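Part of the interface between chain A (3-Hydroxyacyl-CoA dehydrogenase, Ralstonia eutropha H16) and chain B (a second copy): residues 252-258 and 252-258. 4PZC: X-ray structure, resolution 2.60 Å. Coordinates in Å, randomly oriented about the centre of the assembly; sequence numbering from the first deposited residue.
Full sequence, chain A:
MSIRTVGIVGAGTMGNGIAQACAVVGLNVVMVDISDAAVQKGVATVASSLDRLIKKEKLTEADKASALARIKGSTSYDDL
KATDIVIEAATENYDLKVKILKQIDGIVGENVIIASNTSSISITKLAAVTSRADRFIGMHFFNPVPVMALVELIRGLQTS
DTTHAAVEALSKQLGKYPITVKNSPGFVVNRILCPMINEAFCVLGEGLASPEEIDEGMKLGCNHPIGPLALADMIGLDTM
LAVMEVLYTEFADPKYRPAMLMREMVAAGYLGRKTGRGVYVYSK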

# COMPACT_ATOMS: atom_id res chain seq x y z
N ALA A 252 -1.64 -17.94 -15.16
CA ALA A 252 -2.32 -18.05 -16.45
C ALA A 252 -3.63 -17.30 -16.42
O ALA A 252 -4.65 -17.85 -16.85
CB ALA A 252 -2.57 -19.51 -16.84
N ASP A 253 -3.59 -16.05 -15.95
CA ASP A 253 -4.80 -15.25 -15.68
C ASP A 253 -4.57 -13.75 -15.99
O ASP A 253 -3.76 -13.09 -15.33
CB ASP A 253 -5.18 -15.48 -14.21
CG ASP A 253 -6.50 -14.85 -13.79
OD1 ASP A 253 -7.24 -14.17 -14.56
OD2 ASP A 253 -6.78 -15.06 -12.61
N PRO A 254 -5.28 -13.21 -17.02
CA PRO A 254 -5.18 -11.80 -17.42
C PRO A 254 -5.50 -10.82 -16.32
O PRO A 254 -5.22 -9.63 -16.48
CB PRO A 254 -6.22 -11.65 -18.55
CG PRO A 254 -7.08 -12.87 -18.45
CD PRO A 254 -6.15 -13.95 -17.95
N LYS A 255 -6.08 -11.29 -15.23
CA LYS A 255 -6.26 -10.42 -14.08
C LYS A 255 -4.96 -9.68 -13.80
O LYS A 255 -4.96 -8.54 -13.38
CB LYS A 255 -6.67 -11.23 -12.83
CG LYS A 255 -6.50 -10.48 -11.52
CD LYS A 255 -7.28 -11.11 -10.37
CE LYS A 255 -6.91 -10.40 -9.08
NZ LYS A 255 -7.39 -11.01 -7.82
N TYR A 256 -3.85 -10.36 -14.04
CA TYR A 256 -2.51 -9.82 -13.78
C TYR A 256 -1.77 -9.28 -15.01
O TYR A 256 -0.58 -9.08 -14.92
CB TYR A 256 -1.67 -10.93 -13.10
CG TYR A 256 -2.37 -11.52 -11.89
CD1 TYR A 256 -3.22 -12.61 -12.01
CD2 TYR A 256 -2.19 -10.95 -10.63
CE1 TYR A 256 -3.87 -13.14 -10.90
CE2 TYR A 256 -2.84 -11.44 -9.51
CZ TYR A 256 -3.67 -12.53 -9.64
OH TYR A 256 -4.28 -12.98 -8.51
N ARG A 257 -2.46 -9.09 -16.14
CA ARG A 257 -1.95 -8.32 -17.30
C ARG A 257 -1.01 -7.21 -16.88
O ARG A 257 -1.40 -6.35 -16.10
CB ARG A 257 -3.10 -7.55 -17.94
CG ARG A 257 -3.83 -8.19 -19.09
CD ARG A 257 -5.03 -7.29 -19.44
NE ARG A 257 -6.08 -7.38 -18.44
CZ ARG A 257 -7.15 -6.61 -18.36
NH1 ARG A 257 -7.34 -5.61 -19.20
NH2 ARG A 257 -8.05 -6.84 -17.40
N PRO A 258 0.21 -7.20 -17.41
CA PRO A 258 0.97 -5.95 -17.21
C PRO A 258 0.30 -4.69 -17.78
O PRO A 258 -0.34 -4.73 -18.85
CB PRO A 258 2.31 -6.21 -17.94
CG PRO A 258 2.27 -7.64 -18.33
CD PRO A 258 1.10 -8.32 -17.66
N ALA B 252 -16.78 -3.74 -16.09
CA ALA B 252 -17.24 -4.97 -16.73
C ALA B 252 -16.08 -5.89 -17.00
O ALA B 252 -15.96 -6.41 -18.11
CB ALA B 252 -17.99 -4.68 -18.03
N ASP B 253 -15.24 -6.11 -15.98
CA ASP B 253 -13.95 -6.82 -16.13
C ASP B 253 -13.62 -7.67 -14.87
O ASP B 253 -13.41 -7.12 -13.79
CB ASP B 253 -12.87 -5.77 -16.41
CG ASP B 253 -11.51 -6.34 -16.74
OD1 ASP B 253 -11.24 -7.57 -16.78
OD2 ASP B 253 -10.66 -5.46 -16.97
N PRO B 254 -13.60 -9.02 -15.02
CA PRO B 254 -13.30 -9.94 -13.92
C PRO B 254 -11.95 -9.72 -13.28
O PRO B 254 -11.70 -10.28 -12.21
CB PRO B 254 -13.31 -11.34 -14.58
CG PRO B 254 -13.26 -11.07 -16.05
CD PRO B 254 -14.00 -9.76 -16.22
N LYS B 255 -11.10 -8.93 -13.91
CA LYS B 255 -9.85 -8.54 -13.25
C LYS B 255 -10.15 -8.11 -11.83
O LYS B 255 -9.37 -8.33 -10.93
CB LYS B 255 -9.16 -7.40 -14.02
CG LYS B 255 -8.08 -6.68 -13.22
CD LYS B 255 -7.14 -5.87 -14.09
CE LYS B 255 -6.22 -5.06 -13.19
NZ LYS B 255 -5.39 -4.03 -13.85
N TYR B 256 -11.30 -7.47 -11.66
CA TYR B 256 -11.72 -6.92 -10.36
C TYR B 256 -12.73 -7.78 -9.59
O TYR B 256 -13.32 -7.28 -8.66
CB TYR B 256 -12.30 -5.51 -10.59
CG TYR B 256 -11.35 -4.63 -11.38
CD1 TYR B 256 -11.39 -4.58 -12.77
CD2 TYR B 256 -10.39 -3.86 -10.72
CE1 TYR B 256 -10.50 -3.78 -13.48
CE2 TYR B 256 -9.49 -3.07 -11.40
CZ TYR B 256 -9.55 -3.02 -12.78
OH TYR B 256 -8.64 -2.23 -13.40
N ARG B 257 -12.95 -9.04 -10.00
CA ARG B 257 -13.66 -10.06 -9.19
C ARG B 257 -13.49 -9.85 -7.70
O ARG B 257 -12.36 -9.84 -7.22
CB ARG B 257 -13.02 -11.42 -9.40
CG ARG B 257 -13.59 -12.32 -10.47
CD ARG B 257 -12.68 -13.55 -10.59
NE ARG B 257 -11.42 -13.21 -11.25
CZ ARG B 257 -10.36 -14.00 -11.34
NH1 ARG B 257 -10.33 -15.20 -10.78
NH2 ARG B 257 -9.28 -13.56 -12.01
N PRO B 258 -14.57 -9.70 -6.96
CA PRO B 258 -14.35 -9.81 -5.50
C PRO B 258 -13.74 -11.13 -5.03
O PRO B 258 -14.05 -12.22 -5.57
CB PRO B 258 -15.78 -9.64 -4.90
CG PRO B 258 -16.64 -9.27 -6.05
CD PRO B 258 -15.79 -8.97 -7.26
O HOH W 1 -3.59 -6.47 -14.23
O HOH W 2 -9.84 -9.34 -8.55

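What does D253(B) bring to the contact? Its CA-to-CB bond points toward chain A, and the carboxylate divides its work. OD2 accepts a hydrogen bond from R257(A) NH2 at 3.0 Å, nearly straight and part of a salt bridge, while OD1 accepts one from K255(B) N at 3.2 Å. A short acid suits this place, because one carboxylate can steady its own turn and still reach the partner.

Why does K255(B) lie at the centre? The two-fold axis brings the CA atoms of K255(A) and K255(B) to 4.1 Å, the closest pairing of the backbones. Each lysine loses 80 Å² to the other stretch, a quarter of the 320 Å² buried in all. With every chi angle near t, the chain extends across the partner: K255(B) CD lies 3.6 Å from R257(A) NH2, and K255(A) CD packs 3.5 Å from K255(B) O. The charged end stays polar, K255(B) NZ making a weak hydrogen bond to water 1 and being hydrogen-bonded elsewhere in the structure as well.

How does R257(B) close the contact? R257(B) NE donates to P254(B) O at 3.1 Å, helping to place the guanidinium, whose edge meets the acid: R257(B) NH2 donates to D253(A) OD2 at 3.0 Å. Symmetry thus gives two matching salt bridges.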